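Local coordinates for peptidase S9 prolyl oligopeptidase catalytic domain-containing protein (Pyrococcus horikoshii, PDB 4HXF) that probably cleaves peptides as an acylaminoacyl-type serine peptidase, joining a beta-propeller to an alpha/beta hydrolase domain in a self-compartmentalizing hexamer, at residues Ala139-Met144 and Phe500-Leu505; Thr472-Thr477 and Arg523-Leu528; Ala484-Asn489 and Leu539-Leu544; Asn489-Trp494 and Tyr547-Asp552. All blocks are in the same frame, centred on the assembly; numbering follows the deposited sequence.

Interaction 1. Residues Ala139-Met144 and Phe500-Leu505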
loop_
_atom_site.group_PDB
_atom_site.type_symbol
_atom_site.label_atom_id
_atom_site.label_comp_id
_atom_site.label_asym_id
_atom_site.label_seq_id
_atom_site.Cartn_x
_atom_site.Cartn_y
_atom_site.Cartn_z
ATOM N N ALA A 139 37.024 -12.302 4.975
ATOM C CA ALA A 139 35.798 -12.164 4.203
ATOM C C ALA A 139 34.657 -11.470 4.896
ATOM O O ALA A 139 33.652 -11.086 4.305
ATOM C CB ALA A 139 35.341 -13.574 3.794
ATOM N N TRP A 140 34.813 -11.285 6.201
ATOM C CA TRP A 140 33.783 -10.652 7.053
ATOM C C TRP A 140 34.366 -10.016 8.272
ATOM O O TRP A 140 35.551 -10.214 8.606
ATOM C CB TRP A 140 32.712 -11.728 7.373
ATOM C CG TRP A 140 33.178 -12.950 8.187
ATOM C CD1 TRP A 140 34.363 -13.174 8.779
ATOM C CD2 TRP A 140 32.342 -14.113 8.391
ATOM N NE1 TRP A 140 34.383 -14.469 9.371
ATOM C CE2 TRP A 140 33.125 -15.071 9.178
ATOM C CE3 TRP A 140 31.033 -14.443 8.017
ATOM C CZ2 TRP A 140 32.577 -16.307 9.569
ATOM C CZ3 TRP A 140 30.523 -15.670 8.376
ATOM C CH2 TRP A 140 31.274 -16.557 9.160
ATOM N N PHE A 141 33.612 -9.137 8.902
ATOM C CA PHE A 141 34.051 -8.497 10.114
ATOM C C PHE A 141 32.877 -8.272 11.023
ATOM O O PHE A 141 31.841 -7.831 10.611
ATOM C CB PHE A 141 34.826 -7.202 9.859
ATOM C CG PHE A 141 35.810 -6.849 10.955
ATOM C CD1 PHE A 141 37.085 -7.286 10.874
ATOM C CD2 PHE A 141 35.463 -6.079 12.080
ATOM C CE1 PHE A 141 38.007 -7.099 11.859
ATOM C CE2 PHE A 141 36.388 -5.824 13.068
ATOM C CZ PHE A 141 37.652 -6.279 12.949
ATOM N N ASP A 142 33.090 -8.550 12.295
ATOM C CA ASP A 142 32.020 -8.366 13.286
ATOM C C ASP A 142 31.451 -6.968 13.256
ATOM O O ASP A 142 32.201 -5.998 13.275
ATOM C CB ASP A 142 32.573 -8.682 14.709
ATOM C CG ASP A 142 31.447 -8.750 15.741
ATOM O OD1 ASP A 142 30.661 -9.682 15.599
ATOM O OD2 ASP A 142 31.326 -7.740 16.480
ATOM N N ASN A 143 30.132 -6.891 13.260
ATOM C CA ASN A 143 29.411 -5.608 13.310
ATOM C C ASN A 143 29.552 -4.794 12.011
ATOM O O ASN A 143 29.118 -3.639 11.947
ATOM C CB ASN A 143 29.817 -4.715 14.460
ATOM C CG ASN A 143 28.625 -3.814 14.933
ATOM O OD1 ASN A 143 27.457 -4.185 14.815
ATOM N ND2 ASN A 143 28.956 -2.650 15.388
ATOM N N MET A 144 30.057 -5.425 10.965
ATOM C CA MET A 144 30.210 -4.830 9.642
ATOM C C MET A 144 29.601 -5.681 8.573
ATOM O O MET A 144 29.187 -5.113 7.575
ATOM C CB MET A 144 31.669 -4.607 9.298
ATOM C CG MET A 144 32.319 -3.635 10.189
ATOM S SD MET A 144 34.008 -3.307 9.885
ATOM C CE MET A 144 34.178 -2.036 11.175
ATOM N N PHE A 500 38.390 -19.273 10.693
ATOM C CA PHE A 500 37.043 -18.783 10.388
ATOM C C PHE A 500 36.701 -17.408 10.851
ATOM O O PHE A 500 35.876 -16.742 10.209
ATOM C CB PHE A 500 36.082 -19.839 10.951
ATOM C CG PHE A 500 34.656 -19.844 10.365
ATOM C CD1 PHE A 500 34.394 -19.626 9.033
ATOM C CD2 PHE A 500 33.600 -20.294 11.181
ATOM C CE1 PHE A 500 33.091 -19.739 8.560
ATOM C CE2 PHE A 500 32.307 -20.429 10.688
ATOM C CZ PHE A 500 32.031 -20.078 9.383
ATOM N N SER A 501 37.242 -16.948 11.978
ATOM C CA SER A 501 36.845 -15.660 12.520
ATOM C C SER A 501 37.429 -14.486 11.791
ATOM O O SER A 501 38.354 -14.592 11.024
ATOM C CB SER A 501 37.168 -15.533 13.967
ATOM O OG SER A 501 38.564 -15.367 14.164
ATOM N N ASP A 502 36.832 -13.342 12.030
ATOM C CA ASP A 502 37.296 -12.140 11.369
ATOM C C ASP A 502 38.755 -11.790 11.615
ATOM O O ASP A 502 39.434 -11.309 10.687
ATOM C CB ASP A 502 36.355 -10.993 11.667
ATOM C CG ASP A 502 36.231 -10.622 13.142
ATOM O OD1 ASP A 502 36.776 -11.230 14.016
ATOM O OD2 ASP A 502 35.490 -9.663 13.349
ATOM N N ILE A 503 39.183 -11.908 12.877
ATOM C CA ILE A 503 40.536 -11.513 13.257
ATOM C C ILE A 503 41.484 -12.674 13.462
ATOM O O ILE A 503 42.661 -12.498 13.806
ATOM C CB ILE A 503 40.469 -10.640 14.517
ATOM C CG1 ILE A 503 40.060 -11.395 15.746
ATOM C CG2 ILE A 503 39.675 -9.334 14.244
ATOM C CD1 ILE A 503 40.178 -10.641 17.105
ATOM N N GLY A 504 41.016 -13.897 13.241
ATOM C CA GLY A 504 41.808 -15.006 13.620
ATOM C C GLY A 504 43.113 -15.204 12.973
ATOM O O GLY A 504 44.018 -15.713 13.603
ATOM N N LEU A 505 43.256 -14.797 11.708
ATOM C CA LEU A 505 44.471 -15.126 10.960
ATOM C C LEU A 505 45.705 -14.505 11.663
ATOM O O LEU A 505 46.791 -15.129 11.602
ATOM C CB LEU A 505 44.414 -14.694 9.495
ATOM C CG LEU A 505 43.548 -15.471 8.530
ATOM C CD1 LEU A 505 43.636 -14.799 7.143
ATOM C CD2 LEU A 505 43.953 -16.962 8.595
#

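Interaction 2. Residues Thr472-Thr477 and Arg523-Leu528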
loop_
_atom_site.group_PDB
_atom_site.type_symbol
_atom_site.label_atom_id
_atom_site.label_comp_id
_atom_site.label_asym_id
_atom_site.label_seq_id
_atom_site.Cartn_x
_atom_site.Cartn_y
_atom_site.Cartn_z
ATOM N N THR A 472 34.355 -20.163 30.638
ATOM C CA THR A 472 33.239 -20.918 31.171
ATOM C C THR A 472 33.278 -22.348 30.623
ATOM O O THR A 472 33.152 -23.320 31.356
ATOM C CB THR A 472 31.871 -20.256 30.801
ATOM O OG1 THR A 472 31.794 -18.972 31.467
ATOM C CG2 THR A 472 30.669 -21.076 31.266
ATOM N N ASN A 473 33.406 -22.451 29.298
ATOM C CA ASN A 473 33.581 -23.788 28.659
ATOM C C ASN A 473 34.699 -24.588 29.304
ATOM O O ASN A 473 34.637 -25.773 29.697
ATOM C CB ASN A 473 33.872 -23.681 27.151
ATOM C CG ASN A 473 32.780 -23.047 26.336
ATOM O OD1 ASN A 473 31.610 -22.952 26.753
ATOM N ND2 ASN A 473 33.156 -22.621 25.085
ATOM N N TRP A 474 35.847 -23.902 29.435
ATOM C CA TRP A 474 37.067 -24.502 29.950
ATOM C C TRP A 474 36.911 -24.934 31.353
ATOM O O TRP A 474 37.197 -26.071 31.741
ATOM C CB TRP A 474 38.167 -23.479 29.820
ATOM C CG TRP A 474 39.549 -24.020 30.164
ATOM C CD1 TRP A 474 40.310 -23.582 31.194
ATOM C CD2 TRP A 474 40.409 -24.938 29.385
ATOM N NE1 TRP A 474 41.511 -24.213 31.228
ATOM C CE2 TRP A 474 41.639 -25.063 30.135
ATOM C CE3 TRP A 474 40.248 -25.715 28.242
ATOM C CZ2 TRP A 474 42.688 -25.782 29.677
ATOM C CZ3 TRP A 474 41.284 -26.510 27.817
ATOM C CH2 TRP A 474 42.488 -26.576 28.497
ATOM N N ALA A 475 36.340 -24.070 32.180
ATOM C CA ALA A 475 36.129 -24.334 33.590
ATOM C C ALA A 475 35.274 -25.599 33.812
ATOM O O ALA A 475 35.569 -26.455 34.686
ATOM C CB ALA A 475 35.406 -23.153 34.233
ATOM N N LEU A 476 34.268 -25.763 32.953
ATOM C CA LEU A 476 33.380 -26.931 33.152
ATOM C C LEU A 476 34.067 -28.201 32.697
ATOM O O LEU A 476 33.736 -29.309 33.135
ATOM C CB LEU A 476 32.071 -26.772 32.383
ATOM C CG LEU A 476 30.939 -26.123 33.171
ATOM C CD1 LEU A 476 31.236 -24.948 34.048
ATOM C CD2 LEU A 476 29.644 -26.045 32.293
ATOM N N THR A 477 35.083 -28.063 31.856
ATOM C CA THR A 477 35.866 -29.217 31.440
ATOM C C THR A 477 37.059 -29.519 32.338
ATOM O O THR A 477 37.602 -30.618 32.341
ATOM C CB THR A 477 36.453 -29.129 30.012
ATOM O OG1 THR A 477 37.468 -28.136 29.940
ATOM C CG2 THR A 477 35.403 -28.954 28.896
ATOM N N ARG A 523 44.771 -27.678 20.061
ATOM C CA ARG A 523 43.912 -28.711 20.643
ATOM C C ARG A 523 44.035 -28.739 22.156
ATOM O O ARG A 523 43.014 -28.819 22.861
ATOM C CB ARG A 523 44.352 -30.089 20.106
ATOM C CG ARG A 523 43.862 -30.355 18.656
ATOM C CD ARG A 523 44.630 -31.588 18.118
ATOM N NE ARG A 523 44.319 -32.736 19.005
ATOM C CZ ARG A 523 43.383 -33.671 18.740
ATOM N NH1 ARG A 523 42.705 -33.702 17.543
ATOM N NH2 ARG A 523 43.163 -34.620 19.663
ATOM N N LYS A 524 45.255 -28.636 22.687
ATOM C CA LYS A 524 45.486 -28.732 24.096
ATOM C C LYS A 524 44.727 -27.686 24.941
ATOM O O LYS A 524 44.319 -28.002 26.073
ATOM C CB LYS A 524 47.005 -28.623 24.482
ATOM C CG LYS A 524 47.303 -28.566 25.959
ATOM C CD LYS A 524 48.807 -28.336 26.341
ATOM C CE LYS A 524 48.950 -27.870 27.824
ATOM N NZ LYS A 524 50.328 -27.363 28.200
ATOM N N LEU A 525 44.605 -26.480 24.431
ATOM C CA LEU A 525 43.931 -25.457 25.163
ATOM C C LEU A 525 42.475 -25.184 24.713
ATOM O O LEU A 525 41.899 -24.134 25.017
ATOM C CB LEU A 525 44.716 -24.165 25.099
ATOM C CG LEU A 525 46.154 -24.393 25.557
ATOM C CD1 LEU A 525 46.942 -23.058 25.274
ATOM C CD2 LEU A 525 46.239 -24.892 27.016
ATOM N N SER A 526 41.868 -26.163 24.000
ATOM C CA SER A 526 40.526 -26.007 23.495
ATOM C C SER A 526 39.534 -26.866 24.267
ATOM O O SER A 526 39.698 -28.095 24.303
ATOM C CB SER A 526 40.486 -26.433 21.998
ATOM O OG SER A 526 41.118 -25.424 21.149
ATOM N N PRO A 527 38.491 -26.258 24.814
ATOM C CA PRO A 527 37.444 -27.026 25.571
ATOM C C PRO A 527 36.823 -28.217 24.799
ATOM O O PRO A 527 36.526 -29.206 25.453
ATOM C CB PRO A 527 36.384 -25.979 25.908
ATOM C CG PRO A 527 37.188 -24.689 25.953
ATOM C CD PRO A 527 38.294 -24.820 24.979
ATOM N N LEU A 528 36.678 -28.068 23.488
ATOM C CA LEU A 528 36.039 -29.104 22.687
ATOM C C LEU A 528 36.609 -30.476 22.963
ATOM O O LEU A 528 35.861 -31.469 23.081
ATOM C CB LEU A 528 36.109 -28.776 21.175
ATOM C CG LEU A 528 35.252 -29.683 20.291
ATOM C CD1 LEU A 528 33.816 -29.328 20.520
ATOM C CD2 LEU A 528 35.614 -29.410 18.785
#

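Interaction 3. Residues Ala484-Asn489 and Leu539-Leu544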
loop_
_atom_site.group_PDB
_atom_site.type_symbol
_atom_site.label_atom_id
_atom_site.label_comp_id
_atom_site.label_asym_id
_atom_site.label_seq_id
_atom_site.Cartn_x
_atom_site.Cartn_y
_atom_site.Cartn_z
ATOM N N ALA A 484 26.736 -25.111 37.360
ATOM C CA ALA A 484 26.072 -24.596 36.150
ATOM C C ALA A 484 26.959 -23.627 35.464
ATOM O O ALA A 484 27.709 -22.913 36.099
ATOM C CB ALA A 484 24.757 -23.888 36.542
ATOM N N GLY A 485 26.790 -23.503 34.167
ATOM C CA GLY A 485 27.465 -22.550 33.344
ATOM C C GLY A 485 26.593 -21.896 32.310
ATOM O O GLY A 485 25.616 -22.543 31.807
ATOM N N ILE A 486 26.877 -20.637 31.997
ATOM C CA ILE A 486 26.284 -19.930 30.835
ATOM C C ILE A 486 27.419 -19.411 30.030
ATOM O O ILE A 486 28.122 -18.468 30.458
ATOM C CB ILE A 486 25.253 -18.839 31.207
ATOM C CG1 ILE A 486 24.114 -19.419 32.099
ATOM C CG2 ILE A 486 24.742 -18.204 29.890
ATOM C CD1 ILE A 486 22.999 -18.396 32.356
ATOM N N SER A 487 27.641 -20.002 28.860
ATOM C CA SER A 487 28.759 -19.587 27.979
ATOM C C SER A 487 28.192 -18.893 26.759
ATOM O O SER A 487 27.364 -19.461 26.051
ATOM C CB SER A 487 29.494 -20.843 27.539
ATOM O OG SER A 487 30.363 -20.630 26.419
ATOM N N GLU A 488 28.660 -17.703 26.463
ATOM C CA GLU A 488 28.057 -16.883 25.376
ATOM C C GLU A 488 29.119 -16.458 24.390
ATOM O O GLU A 488 30.205 -16.013 24.734
ATOM C CB GLU A 488 27.400 -15.643 25.925
ATOM C CG GLU A 488 26.621 -15.840 27.178
ATOM C CD GLU A 488 25.742 -14.662 27.488
ATOM O OE1 GLU A 488 25.208 -14.087 26.491
ATOM O OE2 GLU A 488 25.663 -14.273 28.711
ATOM N N ASN A 489 28.826 -16.685 23.103
ATOM C CA ASN A 489 29.617 -16.143 22.027
ATOM C C ASN A 489 31.118 -16.424 22.271
ATOM O O ASN A 489 31.976 -15.556 22.115
ATOM C CB ASN A 489 29.346 -14.656 21.813
ATOM C CG ASN A 489 27.938 -14.385 21.376
ATOM O OD1 ASN A 489 26.992 -14.433 22.238
ATOM N ND2 ASN A 489 27.750 -14.123 20.071
ATOM N N LEU A 539 24.261 -23.811 29.431
ATOM C CA LEU A 539 23.513 -23.045 28.418
ATOM C C LEU A 539 24.511 -22.343 27.591
ATOM O O LEU A 539 25.363 -21.545 28.101
ATOM C CB LEU A 539 22.568 -22.011 29.057
ATOM C CG LEU A 539 21.845 -21.125 28.058
ATOM C CD1 LEU A 539 20.923 -21.864 27.051
ATOM C CD2 LEU A 539 21.094 -20.060 28.908
ATOM N N LEU A 540 24.452 -22.618 26.302
ATOM C CA LEU A 540 25.238 -21.913 25.279
ATOM C C LEU A 540 24.357 -20.881 24.604
ATOM O O LEU A 540 23.178 -21.140 24.246
ATOM C CB LEU A 540 25.811 -22.905 24.225
ATOM C CG LEU A 540 26.949 -23.752 24.759
ATOM C CD1 LEU A 540 27.031 -25.099 23.942
ATOM C CD2 LEU A 540 28.292 -22.927 24.745
ATOM N N ILE A 541 24.866 -19.620 24.513
ATOM C CA ILE A 541 24.156 -18.558 23.823
ATOM C C ILE A 541 25.047 -18.120 22.708
ATOM O O ILE A 541 26.261 -17.864 22.928
ATOM C CB ILE A 541 23.889 -17.371 24.789
ATOM C CG1 ILE A 541 22.919 -17.775 25.875
ATOM C CG2 ILE A 541 23.294 -16.190 23.975
ATOM C CD1 ILE A 541 22.612 -16.809 27.017
ATOM N N HIS A 542 24.470 -17.928 21.522
ATOM C CA HIS A 542 25.208 -17.436 20.374
ATOM C C HIS A 542 24.303 -16.581 19.524
ATOM O O HIS A 542 23.119 -16.476 19.776
ATOM C CB HIS A 542 25.778 -18.556 19.532
ATOM C CG HIS A 542 27.142 -18.211 18.966
ATOM N ND1 HIS A 542 28.323 -18.539 19.636
ATOM C CD2 HIS A 542 27.516 -17.489 17.811
ATOM C CE1 HIS A 542 29.355 -18.080 18.897
ATOM N NE2 HIS A 542 28.896 -17.388 17.852
ATOM N N SER A 543 24.900 -15.753 18.643
ATOM C CA SER A 543 24.132 -14.954 17.740
ATOM C C SER A 543 24.655 -15.094 16.356
ATOM O O SER A 543 25.858 -15.298 16.139
ATOM C CB SER A 543 24.229 -13.498 18.167
ATOM O OG SER A 543 25.557 -13.058 18.277
ATOM N N LEU A 544 23.779 -14.991 15.392
ATOM C CA LEU A 544 24.132 -15.372 13.972
ATOM C C LEU A 544 24.989 -14.398 13.220
ATOM O O LEU A 544 25.491 -14.713 12.150
ATOM C CB LEU A 544 22.924 -15.687 13.121
ATOM C CG LEU A 544 22.253 -17.033 13.474
ATOM C CD1 LEU A 544 21.004 -17.290 12.553
ATOM C CD2 LEU A 544 23.238 -18.206 13.358
#

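Interaction 4. Residues Asn489-Trp494 and Tyr547-Asp552. With Y3A (N-[(benzyloxy)carbonyl]glycyl-N-[(2S,3R)-4-chloro-3-hydroxy-1-phenylbutan-2-yl]glycinamide), chain B.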
loop_
_atom_site.group_PDB
_atom_site.type_symbol
_atom_site.label_atom_id
_atom_site.label_comp_id
_atom_site.label_asym_id
_atom_site.label_seq_id
_atom_site.Cartn_x
_atom_site.Cartn_y
_atom_site.Cartn_z
ATOM N N ASN A 489 28.826 -16.685 23.103
ATOM C CA ASN A 489 29.617 -16.143 22.027
ATOM C C ASN A 489 31.118 -16.424 22.271
ATOM O O ASN A 489 31.976 -15.556 22.115
ATOM C CB ASN A 489 29.346 -14.656 21.813
ATOM C CG ASN A 489 27.938 -14.385 21.376
ATOM O OD1 ASN A 489 26.992 -14.433 22.238
ATOM N ND2 ASN A 489 27.750 -14.123 20.071
ATOM N N GLY A 490 31.380 -17.681 22.657
ATOM C CA GLY A 490 32.664 -18.130 23.196
ATOM C C GLY A 490 33.627 -18.751 22.207
ATOM O O GLY A 490 33.477 -18.610 21.056
ATOM N N ILE A 491 34.626 -19.398 22.723
ATOM C CA ILE A 491 35.488 -20.300 21.995
ATOM C C ILE A 491 35.511 -21.657 22.644
ATOM O O ILE A 491 35.695 -21.780 23.830
ATOM C CB ILE A 491 36.946 -19.721 21.933
ATOM C CG1 ILE A 491 36.996 -18.343 21.317
ATOM C CG2 ILE A 491 37.858 -20.718 21.163
ATOM C CD1 ILE A 491 37.125 -17.216 22.397
ATOM N N SER A 492 35.281 -22.664 21.811
ATOM C CA SER A 492 35.491 -24.076 22.102
ATOM C C SER A 492 36.688 -24.700 21.349
ATOM O O SER A 492 37.195 -25.697 21.871
ATOM C CB SER A 492 34.259 -24.998 21.935
ATOM O OG SER A 492 33.813 -25.066 20.604
ATOM N N TYR A 493 37.041 -24.164 20.184
ATOM C CA TYR A 493 38.140 -24.679 19.429
ATOM C C TYR A 493 38.965 -23.638 18.771
ATOM O O TYR A 493 38.499 -22.947 17.827
ATOM C CB TYR A 493 37.625 -25.714 18.382
ATOM C CG TYR A 493 38.636 -26.503 17.585
ATOM C CD1 TYR A 493 39.994 -26.630 18.030
ATOM C CD2 TYR A 493 38.308 -27.227 16.477
ATOM C CE1 TYR A 493 40.922 -27.364 17.345
ATOM C CE2 TYR A 493 39.221 -27.964 15.792
ATOM C CZ TYR A 493 40.560 -28.035 16.195
ATOM O OH TYR A 493 41.439 -28.811 15.554
ATOM N N TRP A 494 40.217 -23.455 19.246
ATOM C CA TRP A 494 41.028 -22.403 18.675
ATOM C C TRP A 494 41.328 -22.535 17.194
ATOM O O TRP A 494 41.530 -21.490 16.505
ATOM C CB TRP A 494 42.335 -22.212 19.467
ATOM C CG TRP A 494 42.057 -21.739 20.860
ATOM C CD1 TRP A 494 42.235 -22.431 22.040
ATOM C CD2 TRP A 494 41.613 -20.413 21.219
ATOM N NE1 TRP A 494 41.896 -21.603 23.109
ATOM C CE2 TRP A 494 41.459 -20.413 22.646
ATOM C CE3 TRP A 494 41.265 -19.300 20.505
ATOM C CZ2 TRP A 494 41.076 -19.282 23.363
ATOM C CZ3 TRP A 494 40.883 -18.166 21.221
ATOM C CH2 TRP A 494 40.760 -18.185 22.617
ATOM N N TYR A 547 30.817 -12.496 13.985
ATOM C CA TYR A 547 31.956 -12.963 13.171
ATOM C C TYR A 547 33.278 -12.976 13.919
ATOM O O TYR A 547 34.315 -13.431 13.382
ATOM C CB TYR A 547 32.051 -12.199 11.874
ATOM C CG TYR A 547 30.691 -12.192 11.127
ATOM C CD1 TYR A 547 30.175 -11.010 10.627
ATOM C CD2 TYR A 547 29.948 -13.337 11.016
ATOM C CE1 TYR A 547 28.942 -11.010 10.015
ATOM C CE2 TYR A 547 28.675 -13.318 10.391
ATOM C CZ TYR A 547 28.210 -12.130 9.895
ATOM O OH TYR A 547 26.934 -12.048 9.295
ATOM N N ARG A 548 33.274 -12.436 15.122
ATOM C CA ARG A 548 34.416 -12.478 16.012
ATOM C C ARG A 548 34.654 -13.845 16.623
ATOM O O ARG A 548 35.755 -14.321 16.639
ATOM C CB ARG A 548 34.230 -11.454 17.134
ATOM C CG ARG A 548 35.366 -11.321 18.153
ATOM C CD ARG A 548 36.786 -11.021 17.567
ATOM N NE ARG A 548 36.686 -10.051 16.517
ATOM C CZ ARG A 548 36.510 -8.750 16.704
ATOM N NH1 ARG A 548 36.230 -7.945 15.665
ATOM N NH2 ARG A 548 36.662 -8.256 17.944
ATOM N N CYS A 549 33.529 -14.458 17.039
ATOM C CA CYS A 549 33.456 -15.835 17.478
ATOM C C CYS A 549 32.279 -16.429 16.699
ATOM O O CYS A 549 31.108 -16.369 17.148
ATOM C CB CYS A 549 33.244 -15.999 18.961
ATOM S SG CYS A 549 34.615 -15.295 19.959
ATOM N N PRO A 550 32.601 -17.035 15.573
ATOM C CA PRO A 550 31.501 -17.563 14.784
ATOM C C PRO A 550 30.767 -18.718 15.446
ATOM O O PRO A 550 31.165 -19.276 16.442
ATOM C CB PRO A 550 32.164 -17.996 13.465
ATOM C CG PRO A 550 33.440 -17.184 13.380
ATOM C CD PRO A 550 33.887 -17.047 14.798
ATOM N N LEU A 551 29.596 -18.977 14.844
ATOM C CA LEU A 551 28.605 -19.982 15.375
ATOM C C LEU A 551 29.177 -21.321 15.757
ATOM O O LEU A 551 28.725 -21.926 16.724
ATOM C CB LEU A 551 27.472 -20.095 14.401
ATOM C CG LEU A 551 26.329 -21.064 14.908
ATOM C CD1 LEU A 551 25.627 -20.601 16.206
ATOM C CD2 LEU A 551 25.307 -21.262 13.712
ATOM N N ASP A 552 30.119 -21.836 14.963
ATOM C CA ASP A 552 30.742 -23.122 15.179
ATOM C C ASP A 552 31.254 -23.241 16.620
ATOM O O ASP A 552 31.203 -24.295 17.250
ATOM C CB ASP A 552 31.845 -23.456 14.167
ATOM C CG ASP A 552 33.033 -22.548 14.290
ATOM O OD1 ASP A 552 34.132 -23.101 14.389
ATOM O OD2 ASP A 552 32.837 -21.289 14.270
HETATM N N3 Y3A B . 39.130 -7.681 21.000
HETATM C CA3 Y3A B . 39.479 -9.086 21.286
HETATM C C3 Y3A B . 38.198 -9.879 21.011
HETATM O O3 Y3A B . 37.250 -9.546 20.330
HETATM C C4 Y3A B . 35.814 -11.452 22.858
HETATM O O4 Y3A B . 36.454 -11.493 24.081
HETATM C CA4 Y3A B . 36.802 -11.908 21.799
HETATM N N4 Y3A B . 38.015 -11.069 21.989
HETATM C CB4 Y3A B . 37.409 -13.327 22.004
HETATM C CG4 Y3A B . 38.388 -13.722 20.947
HETATM C CD1 Y3A B . 38.080 -13.895 19.590
HETATM C CD2 Y3A B . 39.693 -14.014 21.321
HETATM C CE1 Y3A B . 39.008 -14.287 18.643
HETATM C CE2 Y3A B . 40.640 -14.402 20.385
HETATM C CZ4 Y3A B . 40.310 -14.508 19.070
HETATM C C15 Y3A B . 34.873 -10.259 22.445
#

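Interaction 1. Residues Ala139-Met144 and Phe500-Leu505
In W140 and D502 alike CG stands between the backbone N and the carbonyl carbon (chi1 63° and 61°); the indole lies against F500, the carboxylate against F141 and D142. W140 NE1 donates to F500 O at 2.8 Å, a bent bond (137° at the hydrogen) with the donor in the carbonyl plane. Farther round the indole, CZ2 sits over one face of the F500 ring, offset toward its rim and 3.6 Å from CE1; the two rings meet obliquely. D502 OD2 accepts from D142 N at 2.8 Å in a nearly straight bond, on the anti side of the carboxylate. The same oxygen lies 3.6 Å above the centre of the F141 ring, whose CE1 touches I503 CG2 at 3.7 Å. D502 OD1 forms a salt bridge with R548, while D142 OD1 accepts from the backbone N of Y547 and of H578. An alanine at W140 would probably leave F500 O without this donor and open a gap beside the F500 ring. Strand 140-141 belongs to a hairpin inserted between propeller strands 117-124 and 151-158, and it meets the hydrolase domain here, at the kind of two-domain interface that characterises the prolyl oligopeptidase family.

Interaction 2. Residues Thr472-Thr477 and Arg523-Leu528
W474 and P527 cross at about a right angle, the indole reaching past the pyrrolidine ring to the backbone beyond it. CG of W474 is anti to the backbone N (chi1 -173°), which carries it out from helix 467-478; the six-membered ring reaches the turn after helix 521-524. W474 CE3 lies 3.9 Å from P527 CD. W474 CH2 meets K524 O at 3.4 Å, near the indole plane, and W474 CZ3 lies obliquely 3.6 Å from L525 C. P527 CB points toward the helix and lies 3.6 Å from N473 CB. One helical turn on from N473, T477 brings CG2 to within 3.6 Å of P527 O, while its OG1 turns back to W474 O at 2.8 Å. F438 and Y530 meet the indole edge-to-face. The polar end of the indole bonds outside the pair, W474 NE1 to G434 O. Between the two segments the contact is made by carbon surfaces and by an indole C-H edge at K524 O, so it probably depends mainly on the fit of apolar surfaces.

Interaction 3. Residues Ala484-Asn489 and Leu539-Leu544
Strands 484-488 and 539-543 run parallel, their axes 4.7 Å apart and 16° from alignment, and four backbone bonds join them: L539 N to G485 O, S487 N to L539 O, I541 N to S487 O, and N489 N to I541 O at 2.8 Å. I486, E488, L539 and I541 share one face, under helix 586-605. There I486 CG2 touches I541 CD1 at 3.8 Å, and E488 lies side by side with I541, its OE1 3.8 Å from I541 CG2 and engaged in a salt bridge with R592. On the other face S487 OG, itself hydrogen-bonded to G469 O, sits 3.5 Å from L540 CD2. These are neighbouring parallel strands of the alpha/beta hydrolase sheet, a fold that places its catalytic residues just past the strands' C-terminal ends. At that end N489 leaves the strand with positive phi. N489 ND2 donates to S543 OG at 3.0 Å, almost in the amide plane, and lies 4.0 Å above the centre of the H542 ring; S543 OG also bonds to G576 O. N489 ND2 bonds as well to D546, probably the acid of the Ser-His-Asp triad, and N489 OD1 to H580. A leucine in place of N489 would probably leave D546 and H580 without this amide partner. H542 is itself tied through NE2 to C549 O and through ND1 to S554 OG.

Interaction 4. Residues Asn489-Trp494 and Tyr547-Asp552
C549 carries the tight part of this contact, its side chain pressed against the backbone carbonyls of N489 and G490. C549 SG lies 3.4 Å from N489 O, and C549 CB is equally close to G490 O, a buried oxygen with no polar partner in the model. I491 CD1 closes on C549 SG from the next position at 4.0 Å. Toward the far end the segments draw apart: S492 OG comes no nearer than 4.3 Å to D552 O and bonds instead to Q553 O. The partly exposed R548 also leads away from the 489-494 loop, its chain bent at chi2 and chi3 (55° and 42°). R548 NH2 donates to O3 of the bound inhibitor at 2.8 Å, a nearly straight bond in the guanidinium plane. The inhibitor's phenyl group lies among the loop residues, with CD1 3.8 Å from C549 SG and CE2 3.9 Å from W494 CZ3 at the indole edge. I491 CG2 lies over the centre of the W494 ring, and I491 CD1 meets inhibitor CB4 at 3.9 Å. Apolar atoms and sulfur around the phenyl group are consistent with a pocket that accepts an aromatic side chain while R548 holds one backbone carbonyl.

Interactions 3 and 4 share N489, and interaction 4 builds the inhibitor site just beyond the strand ends of interaction 3. Interaction 1 reaches that site from the propeller side: D502 OD1 lies 2.8 Å from R548 NE, making D502 a second-shell partner of the inhibitor-binding arginine, and the I503 side chain lies about 4 Å from the inhibitor. Interaction 2 lies farther from the inhibitor, its N473 side chain about 11 Å away. It is probably hydrogen-bonded to interaction 4 through S526 OG and W494 N (2.9 Å), and to interaction 3 through N473 OD1 and S487 OG (2.7 Å). Interactions 1 and 2 do not touch, their centres lying about 22 Å apart.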